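Local structure of beta-N-acetylhexosaminidase (Mycobacterium smegmatis, 4YYF) at residues A[159-164]-A[229-234]; A[184-189]-A[237-242]; A[192-197]-A[243-248]. The protein probably hydrolyses terminal non-reducing N-acetyl-D-hexosamine residues of N-acetyl-beta-D-hexosaminides, as a member of glycosyl hydrolase family 3. The protein carries 1 engineered substitution. All coordinates share one frame; numbering follows the deposited sequence. Where two conformers were deposited one is given.

Contact 1: residues A[159-164]-A[229-234]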
ATOM      1  N   VAL A 159       9.736   3.471  -4.959  1.00 15.35           N
ATOM      2  CA  VAL A 159      11.149   3.112  -5.055  1.00 14.21           C
ATOM      3  C   VAL A 159      11.446   2.468  -6.402  1.00 15.19           C
ATOM      4  O   VAL A 159      12.564   2.008  -6.656  1.00 18.43           O
ATOM      5  CB  VAL A 159      11.608   2.206  -3.883  1.00 22.28           C
ATOM      6  CG1 VAL A 159      11.458   2.941  -2.537  1.00 18.32           C
ATOM      7  CG2 VAL A 159      10.814   0.916  -3.873  1.00 16.44           C
ATOM      8  N   ASP A 160      10.445   2.466  -7.278  1.00 17.74           N
ATOM      9  CA  ASP A 160      10.658   2.080  -8.667  1.00 15.77           C
ATOM     10  C   ASP A 160      11.797   2.873  -9.291  1.00 19.13           C
ATOM     11  O   ASP A 160      11.980   4.062  -9.013  1.00 21.50           O
ATOM     12  CB  ASP A 160       9.389   2.297  -9.495  1.00 20.07           C
ATOM     13  CG  ASP A 160       8.223   1.464  -9.014  1.00 23.42           C
ATOM     14  OD1 ASP A 160       8.442   0.311  -8.572  1.00 20.94           O
ATOM     15  OD2 ASP A 160       7.075   1.970  -9.067  1.00 18.97           O
ATOM     16  N   VAL A 161      12.562   2.195 -10.142  1.00 19.33           N
ATOM     17  CA  VAL A 161      13.729   2.767 -10.789  1.00 17.46           C
ATOM     18  C   VAL A 161      13.409   2.857 -12.272  1.00 19.36           C
ATOM     19  O   VAL A 161      13.036   1.854 -12.876  1.00 21.73           O
ATOM     20  CB  VAL A 161      14.935   1.826 -10.587  1.00 18.16           C
ATOM     21  CG1 VAL A 161      16.151   2.347 -11.301  1.00 20.34           C
ATOM     22  CG2 VAL A 161      15.204   1.634  -9.087  1.00 21.48           C
ATOM     23  N   THR A 162      13.533   4.043 -12.869  1.00 20.58           N
ATOM     24  CA  THR A 162      13.200   4.182 -14.285  1.00 21.70           C
ATOM     25  C   THR A 162      13.789   5.430 -14.917  1.00 27.66           C
ATOM     26  O   THR A 162      14.114   6.405 -14.233  1.00 32.50           O
ATOM     27  CB  THR A 162      11.665   4.229 -14.509  1.00 26.87           C
ATOM     28  OG1 THR A 162      11.375   4.052 -15.901  1.00 26.43           O
ATOM     29  CG2 THR A 162      11.105   5.563 -14.079  1.00 26.83           C
ATOM     30  N   ASP A 163      13.894   5.390 -16.239  1.00 30.22           N
ATOM     31  CA  ASP A 163      14.286   6.555 -17.028  1.00 35.02           C
ATOM     32  C   ASP A 163      13.187   6.950 -18.017  1.00 34.94           C
ATOM     33  O   ASP A 163      13.423   7.744 -18.936  1.00 31.60           O
ATOM     34  CB  ASP A 163      15.581   6.267 -17.788  1.00 41.81           C
ATOM     35  CG  ASP A 163      15.498   4.992 -18.606  1.00 53.17           C
ATOM     36  OD1 ASP A 163      14.380   4.462 -18.799  1.00 57.53           O
ATOM     37  OD2 ASP A 163      16.556   4.516 -19.065  1.00 62.87           O
ATOM     38  N   ALA A 164      11.997   6.385 -17.834  1.00 28.93           N
ATOM     39  CA  ALA A 164      10.864   6.679 -18.719  1.00 30.01           C
ATOM     40  C   ALA A 164      10.504   8.165 -18.725  1.00 27.42           C
ATOM     41  O   ALA A 164      10.803   8.892 -17.775  1.00 30.60           O
ATOM     42  CB  ALA A 164       9.656   5.849 -18.323  1.00 27.17           C
HETATM   43  N   MSE A 229      17.158  -8.328  -9.568  1.00 19.91           N
HETATM   44  CA  MSE A 229      18.056  -8.537  -8.424  1.00 26.09           C
HETATM   45  C   MSE A 229      19.198  -7.538  -8.369  1.00 29.65           C
HETATM   46  O   MSE A 229      19.652  -7.188  -7.282  1.00 31.14           O
HETATM   47  CB  MSE A 229      18.651  -9.948  -8.426  1.00 26.29           C
HETATM   48  CG  MSE A 229      17.682 -11.029  -8.034  1.00 30.41           C
HETATM   49 SE   MSE A 229      17.111 -10.930  -6.165  0.69 35.86          SE
HETATM   50  CE  MSE A 229      16.569 -12.799  -6.145  1.00 69.59           C
ATOM     51  N   GLY A 230      19.664  -7.085  -9.530  1.00 27.21           N
ATOM     52  CA  GLY A 230      20.784  -6.156  -9.573  1.00 30.03           C
ATOM     53  C   GLY A 230      20.405  -4.696  -9.774  1.00 30.34           C
ATOM     54  O   GLY A 230      21.277  -3.838  -9.893  1.00 30.55           O
ATOM     55  N   ASP A 231      19.109  -4.403  -9.796  1.00 28.18           N
ATOM     56  CA  ASP A 231      18.639  -3.070 -10.173  1.00 29.88           C
ATOM     57  C   ASP A 231      17.412  -2.657  -9.358  1.00 22.56           C
ATOM     58  O   ASP A 231      17.521  -1.994  -8.311  1.00 21.98           O
ATOM     59  CB  ASP A 231      18.329  -3.071 -11.682  1.00 34.76           C
ATOM     60  CG  ASP A 231      18.154  -1.681 -12.262  1.00 41.18           C
ATOM     61  OD1 ASP A 231      18.270  -0.689 -11.519  1.00 42.97           O
ATOM     62  OD2 ASP A 231      17.921  -1.583 -13.484  1.00 42.08           O
ATOM     63  N   ASP A 232      16.243  -3.066  -9.829  1.00 21.55           N
ATOM     64  CA  ASP A 232      14.981  -2.664  -9.216  1.00 19.17           C
ATOM     65  C   ASP A 232      14.847  -3.037  -7.735  1.00 18.61           C
ATOM     66  O   ASP A 232      14.188  -2.337  -6.972  1.00 19.64           O
ATOM     67  CB  ASP A 232      13.797  -3.244 -10.007  1.00 24.76           C
ATOM     68  CG  ASP A 232      13.900  -2.971 -11.511  1.00 26.17           C
ATOM     69  OD1 ASP A 232      14.910  -3.392 -12.123  1.00 26.00           O
ATOM     70  OD2 ASP A 232      12.976  -2.337 -12.077  1.00 26.36           O
ATOM     71  N   LEU A 233      15.458  -4.143  -7.329  1.00 17.83           N
ATOM     72  CA  LEU A 233      15.279  -4.631  -5.962  1.00 17.43           C
ATOM     73  C   LEU A 233      16.277  -4.012  -4.996  1.00 21.35           C
ATOM     74  O   LEU A 233      16.151  -4.170  -3.785  1.00 22.01           O
ATOM     75  CB  LEU A 233      15.392  -6.166  -5.911  1.00 17.91           C
ATOM     76  CG  LEU A 233      14.141  -6.897  -6.398  1.00 16.65           C
ATOM     77  CD1 LEU A 233      14.398  -8.382  -6.611  1.00 17.88           C
ATOM     78  CD2 LEU A 233      12.985  -6.690  -5.420  1.00 19.19           C
ATOM     79  N   VAL A 234      17.280  -3.322  -5.532  1.00 20.57           N
ATOM     80  CA  VAL A 234      18.344  -2.762  -4.691  1.00 26.32           C
ATOM     81  C   VAL A 234      17.857  -1.851  -3.539  1.00 23.31           C
ATOM     82  O   VAL A 234      18.305  -2.020  -2.401  1.00 23.62           O
ATOM     83  CB  VAL A 234      19.467  -2.104  -5.541  1.00 28.50           C
ATOM     84  CG1 VAL A 234      20.458  -1.366  -4.662  1.00 31.96           C
ATOM     85  CG2 VAL A 234      20.182  -3.175  -6.364  1.00 26.26           C
TER
HETATM   86  O   HOH W   1      12.324  -0.669  -7.783  1.00 21.57           O
HETATM   87  O   HOH W   2      11.628  -0.564 -10.475  1.00 17.31           O
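Asp232 OD2 is gripped from two quarters: a water sits 2.7 Å from it, and the ring nitrogen ND1 of His210 bonds to it as well. That same water accepts the backbone N-H of Val161, with its oxygen 2.9 Å from Val161 N, and so carries the polar link across to residues 159-164. A second water spans the two backbones a little further along, lying 2.9 Å from Val159 O and 2.6 Å from Asp232 O.

Direct touching is slight. Val161 points at the other segment, and its CG1 branch, anti to the backbone N (chi1 177°), meets Asp231 OD1 at 3.7 Å. Asp231 opens a type I turn closed by Val234 N bonding back to Asp231 O.

Asp160 faces the other way, its two carboxylate oxygens taken by His204 ND1 and His208 N of the KHFPGHG sequence familiar from family 3 hexosaminidases. Both segments are loops on a TIM barrel. Val161 leans on Val182 and Asp231 on Pro179 of helix 179-196, while Val159 packs on Pro235 and Tyr236 of helix 234-239 and on Leu202 of strand 199-205.

Contact 2: residues A[184-189]-A[237-242]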
ATOM      1  N   GLU A 184      18.946   6.619  -1.633  1.00 18.79           N
ATOM      2  CA  GLU A 184      19.198   7.838  -0.877  1.00 19.94           C
ATOM      3  C   GLU A 184      17.956   8.715  -0.762  1.00 20.62           C
ATOM      4  O   GLU A 184      17.571   9.106   0.339  1.00 17.71           O
ATOM      5  CB  GLU A 184      20.339   8.637  -1.509  1.00 21.35           C
ATOM      6  CG  GLU A 184      20.854   9.742  -0.617  1.00 25.52           C
ATOM      7  CD  GLU A 184      21.849  10.641  -1.317  1.00 35.98           C
ATOM      8  OE1 GLU A 184      22.060  10.466  -2.539  1.00 37.60           O
ATOM      9  OE2 GLU A 184      22.415  11.527  -0.640  1.00 40.23           O
ATOM     10  N   TYR A 185      17.320   9.017  -1.891  1.00 19.46           N
ATOM     11  CA  TYR A 185      16.219   9.977  -1.889  1.00 18.96           C
ATOM     12  C   TYR A 185      14.899   9.408  -1.375  1.00 17.44           C
ATOM     13  O   TYR A 185      14.229  10.031  -0.533  1.00 15.45           O
ATOM     14  CB  TYR A 185      16.063  10.633  -3.270  1.00 19.51           C
ATOM     15  CG  TYR A 185      17.071  11.721  -3.500  1.00 23.71           C
ATOM     16  CD1 TYR A 185      18.377  11.421  -3.878  1.00 23.39           C
ATOM     17  CD2 TYR A 185      16.727  13.055  -3.321  1.00 21.53           C
ATOM     18  CE1 TYR A 185      19.316  12.427  -4.076  1.00 28.19           C
ATOM     19  CE2 TYR A 185      17.656  14.068  -3.513  1.00 22.05           C
ATOM     20  CZ  TYR A 185      18.941  13.747  -3.890  1.00 26.36           C
ATOM     21  OH  TYR A 185      19.845  14.758  -4.081  1.00 27.03           O
ATOM     22  N   ALA A 186      14.512   8.226  -1.846  1.00 15.52           N
ATOM     23  CA  ALA A 186      13.299   7.613  -1.295  1.00 16.54           C
ATOM     24  C   ALA A 186      13.495   7.302   0.190  1.00 14.02           C
ATOM     25  O   ALA A 186      12.560   7.399   0.993  1.00 17.26           O
ATOM     26  CB  ALA A 186      12.926   6.350  -2.057  1.00 15.51           C
ATOM     27  N   GLY A 187      14.707   6.900   0.553  1.00 14.05           N
ATOM     28  CA  GLY A 187      15.009   6.634   1.952  1.00 15.98           C
ATOM     29  C   GLY A 187      14.778   7.866   2.811  1.00 15.88           C
ATOM     30  O   GLY A 187      14.211   7.786   3.912  1.00 18.24           O
ATOM     31  N   ALA A 188      15.202   9.012   2.295  1.00 15.45           N
ATOM     32  CA  ALA A 188      15.019  10.282   2.983  1.00 14.76           C
ATOM     33  C   ALA A 188      13.541  10.607   3.072  1.00 15.78           C
ATOM     34  O   ALA A 188      13.065  11.080   4.114  1.00 14.94           O
ATOM     35  CB  ALA A 188      15.775  11.414   2.255  1.00 15.40           C
ATOM     36  N   TYR A 189      12.814  10.349   1.988  1.00 15.32           N
ATOM     37  CA  TYR A 189      11.394  10.674   1.953  1.00 16.86           C
ATOM     38  C   TYR A 189      10.655   9.793   2.963  1.00 16.76           C
ATOM     39  O   TYR A 189       9.776  10.265   3.689  1.00 14.63           O
ATOM     40  CB  TYR A 189      10.801  10.524   0.529  1.00 15.32           C
ATOM     41  CG  TYR A 189       9.568  11.390   0.315  1.00 16.01           C
ATOM     42  CD1 TYR A 189       8.319  10.988   0.784  1.00 18.69           C
ATOM     43  CD2 TYR A 189       9.657  12.626  -0.324  1.00 17.06           C
ATOM     44  CE1 TYR A 189       7.185  11.803   0.614  1.00 16.93           C
ATOM     45  CE2 TYR A 189       8.522  13.439  -0.509  1.00 15.23           C
ATOM     46  CZ  TYR A 189       7.302  13.014  -0.037  1.00 19.24           C
ATOM     47  OH  TYR A 189       6.184  13.809  -0.203  1.00 19.82           O
ATOM     48  N   ARG A 237      16.678  -3.496  -0.215  0.59 22.59           N
ATOM     49  CA  ARG A 237      17.686  -4.138   0.631  0.59 24.03           C
ATOM     50  C   ARG A 237      17.993  -3.350   1.891  0.59 25.01           C
ATOM     51  O   ARG A 237      18.239  -3.933   2.935  0.59 25.75           O
ATOM     52  CB  ARG A 237      18.991  -4.355  -0.124  0.59 24.57           C
ATOM     53  CG  ARG A 237      18.923  -5.272  -1.325  0.59 28.97           C
ATOM     54  CD  ARG A 237      20.274  -5.219  -2.011  0.59 32.87           C
ATOM     55  NE  ARG A 237      20.342  -5.951  -3.273  0.59 38.50           N
ATOM     56  CZ  ARG A 237      21.404  -5.930  -4.076  0.59 36.06           C
ATOM     57  NH1 ARG A 237      21.406  -6.623  -5.207  0.59 36.29           N
ATOM     58  NH2 ARG A 237      22.467  -5.208  -3.746  0.59 30.18           N
ATOM     59  N   THR A 238      18.000  -2.024   1.794  1.00 20.59           N
ATOM     60  CA  THR A 238      18.233  -1.210   2.984  1.00 22.81           C
ATOM     61  C   THR A 238      16.953  -0.590   3.549  1.00 19.69           C
ATOM     62  O   THR A 238      16.832  -0.428   4.756  1.00 21.01           O
ATOM     63  CB  THR A 238      19.299  -0.119   2.769  1.00 31.12           C
ATOM     64  OG1 THR A 238      18.889   0.741   1.714  1.00 33.52           O
ATOM     65  CG2 THR A 238      20.638  -0.742   2.409  1.00 33.96           C
ATOM     66  N   LEU A 239      16.000  -0.254   2.689  1.00 14.90           N
ATOM     67  CA  LEU A 239      14.853   0.533   3.127  1.00 18.96           C
ATOM     68  C   LEU A 239      13.809  -0.275   3.900  1.00 17.47           C
ATOM     69  O   LEU A 239      13.097   0.277   4.727  1.00 16.75           O
ATOM     70  CB  LEU A 239      14.206   1.264   1.946  1.00 15.91           C
ATOM     71  CG  LEU A 239      15.118   2.280   1.258  1.00 17.81           C
ATOM     72  CD1 LEU A 239      14.352   3.117   0.250  1.00 16.25           C
ATOM     73  CD2 LEU A 239      15.780   3.174   2.309  1.00 20.52           C
ATOM     74  N   THR A 240      13.714  -1.575   3.639  1.00 17.40           N
ATOM     75  CA  THR A 240      12.751  -2.404   4.379  1.00 18.48           C
ATOM     76  C   THR A 240      13.150  -2.612   5.833  1.00 20.03           C
ATOM     77  O   THR A 240      12.313  -2.988   6.660  1.00 18.94           O
ATOM     78  CB  THR A 240      12.524  -3.779   3.727  1.00 17.88           C
ATOM     79  OG1 THR A 240      13.736  -4.533   3.757  1.00 20.64           O
ATOM     80  CG2 THR A 240      12.086  -3.622   2.293  1.00 19.44           C
ATOM     81  N   GLY A 241      14.424  -2.373   6.142  1.00 18.04           N
ATOM     82  CA  GLY A 241      14.943  -2.563   7.484  1.00 21.68           C
ATOM     83  C   GLY A 241      14.876  -1.317   8.346  1.00 23.11           C
ATOM     84  O   GLY A 241      15.329  -1.324   9.491  1.00 20.17           O
ATOM     85  N   GLN A 242      14.307  -0.247   7.803  1.00 18.61           N
ATOM     86  CA  GLN A 242      14.154   1.014   8.533  1.00 18.51           C
ATOM     87  C   GLN A 242      12.683   1.159   8.947  1.00 23.89           C
ATOM     88  O   GLN A 242      11.851   1.618   8.175  1.00 27.78           O
ATOM     89  CB  GLN A 242      14.663   2.197   7.673  1.00 17.19           C
ATOM     90  CG  GLN A 242      16.184   2.116   7.375  1.00 33.78           C
ATOM     91  CD  GLN A 242      16.698   3.157   6.371  1.00 41.52           C
ATOM     92  OE1 GLN A 242      15.980   4.075   5.976  1.00 44.36           O
ATOM     93  NE2 GLN A 242      17.965   3.009   5.958  1.00 37.02           N
TER
HETATM   94  O   HOH W   3      13.951   5.382   5.320  1.00 16.98           O
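Leu239 drives its forked end into the backbone of helix 179-196 at Gly187. Its CD2 methyl lies 3.6 Å from Gly187 CA, and the other branch, CD1, comes to 3.8 Å from Gly187 N, so the fork straddles a bare piece of helix surface. Having no side chain, Gly187 lets the backbones close up, with Gly187 CA and Leu239 CA 6.2 Å apart. CD1 also reaches the next residue back, touching Ala186 CB at 4.2 Å. With chi1 at -62° the Leu239 CG lies opposite the carbonyl carbon, which carries both methyls out toward the other helix. All three residues of this patch are buried. Ala186 packs further on Val159 and Phe175, and Leu239 on Leu202 of strand 199-205, so the apolar patch runs on into the wall of the barrel.

The other side is looser and wetter. Gln242, at the end of a type I turn begun by Leu239, is exposed and does not touch residues 184-189 directly. A water bridges instead, donating to Gly187 O at 2.8 Å and apparently to Gln242 OE1, though that second distance is too short to be trusted in detail. The turn itself is lightly held, Gln242 N to Leu239 O being a weak bond.

Helix 179-196 joins strand 153-154 to strand 199-205, and helix 234-239 comes before strand 246-249; all three strands pair in parallel order. Parallel strands with the connecting helices packed side by side outside them are what the beta-alpha-beta crossovers of a TIM barrel look like.

Contact 3: residues A[192-197]-A[243-248]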
ATOM      1  N   GLY A 192      11.321  10.950   6.546  1.00 15.63           N
ATOM      2  CA  GLY A 192      10.570  12.156   6.869  1.00 14.84           C
ATOM      3  C   GLY A 192       9.140  11.832   7.241  1.00 12.69           C
ATOM      4  O   GLY A 192       8.625  12.328   8.246  1.00 15.11           O
ATOM      5  N   LEU A 193       8.502  10.970   6.454  1.00 11.45           N
ATOM      6  CA  LEU A 193       7.133  10.543   6.755  1.00 13.22           C
ATOM      7  C   LEU A 193       7.083   9.838   8.093  1.00 15.58           C
ATOM      8  O   LEU A 193       6.231  10.132   8.935  1.00 15.80           O
ATOM      9  CB  LEU A 193       6.613   9.600   5.662  1.00 14.05           C
ATOM     10  CG  LEU A 193       6.340  10.202   4.283  1.00 14.69           C
ATOM     11  CD1 LEU A 193       5.862   9.102   3.340  1.00 14.23           C
ATOM     12  CD2 LEU A 193       5.302  11.323   4.351  1.00 13.74           C
ATOM     13  N   ARG A 194       8.001   8.890   8.278  1.00 15.11           N
ATOM     14  CA  ARG A 194       8.113   8.114   9.511  1.00 15.54           C
ATOM     15  C   ARG A 194       8.300   9.025  10.727  1.00 15.66           C
ATOM     16  O   ARG A 194       7.667   8.822  11.774  1.00 14.86           O
ATOM     17  CB  ARG A 194       9.301   7.123   9.376  1.00 17.15           C
ATOM     18  CG  ARG A 194       9.740   6.375  10.617  1.00 16.59           C
ATOM     19  CD  ARG A 194      10.888   5.367  10.273  1.00 14.58           C
ATOM     20  NE  ARG A 194      10.512   4.625   9.071  1.00 16.38           N
ATOM     21  CZ  ARG A 194      11.175   4.625   7.920  1.00 19.26           C
ATOM     22  NH1 ARG A 194      10.679   3.948   6.893  1.00 15.64           N
ATOM     23  NH2 ARG A 194      12.325   5.280   7.795  1.00 16.81           N
ATOM     24  N   ASP A 195       9.174  10.019  10.611  1.00 12.42           N
ATOM     25  CA  ASP A 195       9.407  10.923  11.747  1.00 11.88           C
ATOM     26  C   ASP A 195       8.202  11.827  12.048  1.00 15.39           C
ATOM     27  O   ASP A 195       8.069  12.352  13.159  1.00 13.79           O
ATOM     28  CB  ASP A 195      10.682  11.759  11.544  1.00 15.13           C
ATOM     29  CG  ASP A 195      11.956  10.931  11.666  1.00 20.15           C
ATOM     30  OD1 ASP A 195      11.869   9.773  12.120  1.00 19.11           O
ATOM     31  OD2 ASP A 195      13.051  11.431  11.301  1.00 18.46           O
ATOM     32  N   ALA A 196       7.332  12.003  11.062  1.00 15.88           N
ATOM     33  CA  ALA A 196       6.056  12.694  11.269  1.00 17.72           C
ATOM     34  C   ALA A 196       5.023  11.767  11.922  1.00 17.88           C
ATOM     35  O   ALA A 196       3.982  12.221  12.404  1.00 16.30           O
ATOM     36  CB  ALA A 196       5.506  13.231   9.946  1.00 13.81           C
ATOM     37  N   GLY A 197       5.306  10.469  11.930  1.00 13.73           N
ATOM     38  CA  GLY A 197       4.390   9.497  12.507  1.00 11.75           C
ATOM     39  C   GLY A 197       3.425   8.917  11.488  1.00 13.92           C
ATOM     40  O   GLY A 197       2.429   8.277  11.849  1.00 14.37           O
ATOM     41  N   ALA A 243      12.383   0.734  10.173  1.00 23.08           N
ATOM     42  CA  ALA A 243      11.012   0.587  10.663  1.00 23.43           C
ATOM     43  C   ALA A 243      10.552   1.811  11.459  1.00 22.16           C
ATOM     44  O   ALA A 243      11.374   2.514  12.046  1.00 22.21           O
ATOM     45  CB  ALA A 243      10.918  -0.650  11.521  1.00 23.45           C
ATOM     46  N   PRO A 244       9.235   2.068  11.499  1.00 21.91           N
ATOM     47  CA  PRO A 244       8.178   1.324  10.802  1.00 21.29           C
ATOM     48  C   PRO A 244       8.134   1.631   9.311  1.00 16.49           C
ATOM     49  O   PRO A 244       8.388   2.759   8.859  1.00 14.19           O
ATOM     50  CB  PRO A 244       6.890   1.791  11.489  1.00 20.84           C
ATOM     51  CG  PRO A 244       7.222   3.117  12.064  1.00 24.15           C
ATOM     52  CD  PRO A 244       8.687   3.078  12.425  1.00 22.45           C
ATOM     53  N   VAL A 245       7.824   0.600   8.538  1.00 14.48           N
ATOM     54  CA  VAL A 245       7.722   0.743   7.101  1.00 14.70           C
ATOM     55  C   VAL A 245       6.863  -0.417   6.609  1.00 14.68           C
ATOM     56  O   VAL A 245       6.819  -1.475   7.237  1.00 15.02           O
ATOM     57  CB  VAL A 245       9.134   0.742   6.435  1.00 16.44           C
ATOM     58  CG1 VAL A 245       9.780  -0.645   6.516  1.00 14.48           C
ATOM     59  CG2 VAL A 245       9.063   1.228   4.979  1.00 16.86           C
ATOM     60  N   ALA A 246       6.155  -0.198   5.511  1.00 12.40           N
ATOM     61  CA  ALA A 246       5.356  -1.235   4.874  1.00 13.73           C
ATOM     62  C   ALA A 246       5.819  -1.348   3.434  1.00 14.24           C
ATOM     63  O   ALA A 246       6.570  -0.511   2.956  1.00 16.20           O
ATOM     64  CB  ALA A 246       3.862  -0.910   4.932  1.00 12.67           C
ATOM     65  N   VAL A 247       5.380  -2.397   2.749  1.00 12.42           N
ATOM     66  CA  VAL A 247       5.704  -2.578   1.340  1.00 13.43           C
ATOM     67  C   VAL A 247       4.390  -2.796   0.598  1.00 15.10           C
ATOM     68  O   VAL A 247       3.486  -3.442   1.126  1.00 15.55           O
ATOM     69  CB  VAL A 247       6.634  -3.793   1.138  1.00 15.74           C
ATOM     70  CG1 VAL A 247       6.788  -4.152  -0.373  1.00 14.53           C
ATOM     71  CG2 VAL A 247       8.020  -3.542   1.776  1.00 16.35           C
HETATM   72  N   MSE A 248       4.274  -2.231  -0.606  1.00 14.08           N
HETATM   73  CA  MSE A 248       3.154  -2.540  -1.494  1.00 14.04           C
HETATM   74  C   MSE A 248       3.641  -3.344  -2.701  1.00 17.02           C
HETATM   75  O   MSE A 248       4.587  -2.945  -3.382  1.00 16.90           O
HETATM   76  CB  MSE A 248       2.486  -1.259  -1.997  1.00 11.38           C
HETATM   77  CG  MSE A 248       1.368  -1.504  -3.037  1.00 16.73           C
HETATM   78 SE   MSE A 248       0.507   0.184  -3.572  0.74 21.53          SE
HETATM   79  CE  MSE A 248      -0.576   0.424  -2.012  1.00 18.55           C
TER
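Arg194 takes hold of the carbonyl oxygen of Pro244 with two nitrogens, side-on. The shorter bond runs from Arg194 NE to Pro244 O at 2.8 Å and is nearly straight, with an N-H...O angle of 164°. Its companion from Arg194 NH1 to Pro244 O is longer, 3.2 Å, and bent to 136°. The oxygen lies almost in the guanidinium plane, at its edge, whereas both nitrogens approach from one and the same face of the carbonyl plane, NE tilted from it and NH1 well above it.

The rest of the side chain is used too. Arg194 CD rests 3.4 Å from Ala243 O, and the aliphatic part of the arginine meets the proline at its CD corner, Arg194 CD to Pro244 CD 3.8 Å. Ala243 N lies over one face of the guanidinium group, and NH1 comes within 3.6 Å of Val245 CB. The chain leaves the helix extended and then bends at chi3 (-47°), which turns NE and NH1 onto the carbonyl instead of letting them run past it.

Behind this first shell, the cis peptide between Ala243 and Pro244 shapes the loop, which then passes into strand 246-249. That strand is fixed by backbone bonds of Ala246 to Pro200 and Leu202 and of Val247 to Leu286 and Tyr288. On the helix side, Arg194 stands in the last turn, where Gly197, with its positive phi, ends helix 179-196 in a Schellman motif and returns its N-H to Arg194 O. Tyr136 bonds Asp195 and Arg147 bonds Ala196 O, tying this end to helix 132-148.

Across these two segments the arginine is thus met by a neutral carbonyl dipole, and the paired N-H groups should limit rotation of the guanidinium.

In the fold
The chain supplies the three contacts in order: 159-164, 184-189 and 192-197 come first, then 229-234, 237-242 and 243-248 in the same succession. Contacts 1 and 2 have centres 13 Å apart and meet at Val159 and Leu239. Contacts 2 and 3, with centres 10 Å apart, share helix 179-196 and touch where Arg194 NH1 comes 2.9 Å from Gln242 O. Contacts 1 and 3 lie 20 Å apart between centres and do not touch. Together they tie helix 179-196 and the loop that follows strand 153-154 to the chain that runs from 229 through helix 234-239 into strand 246-249.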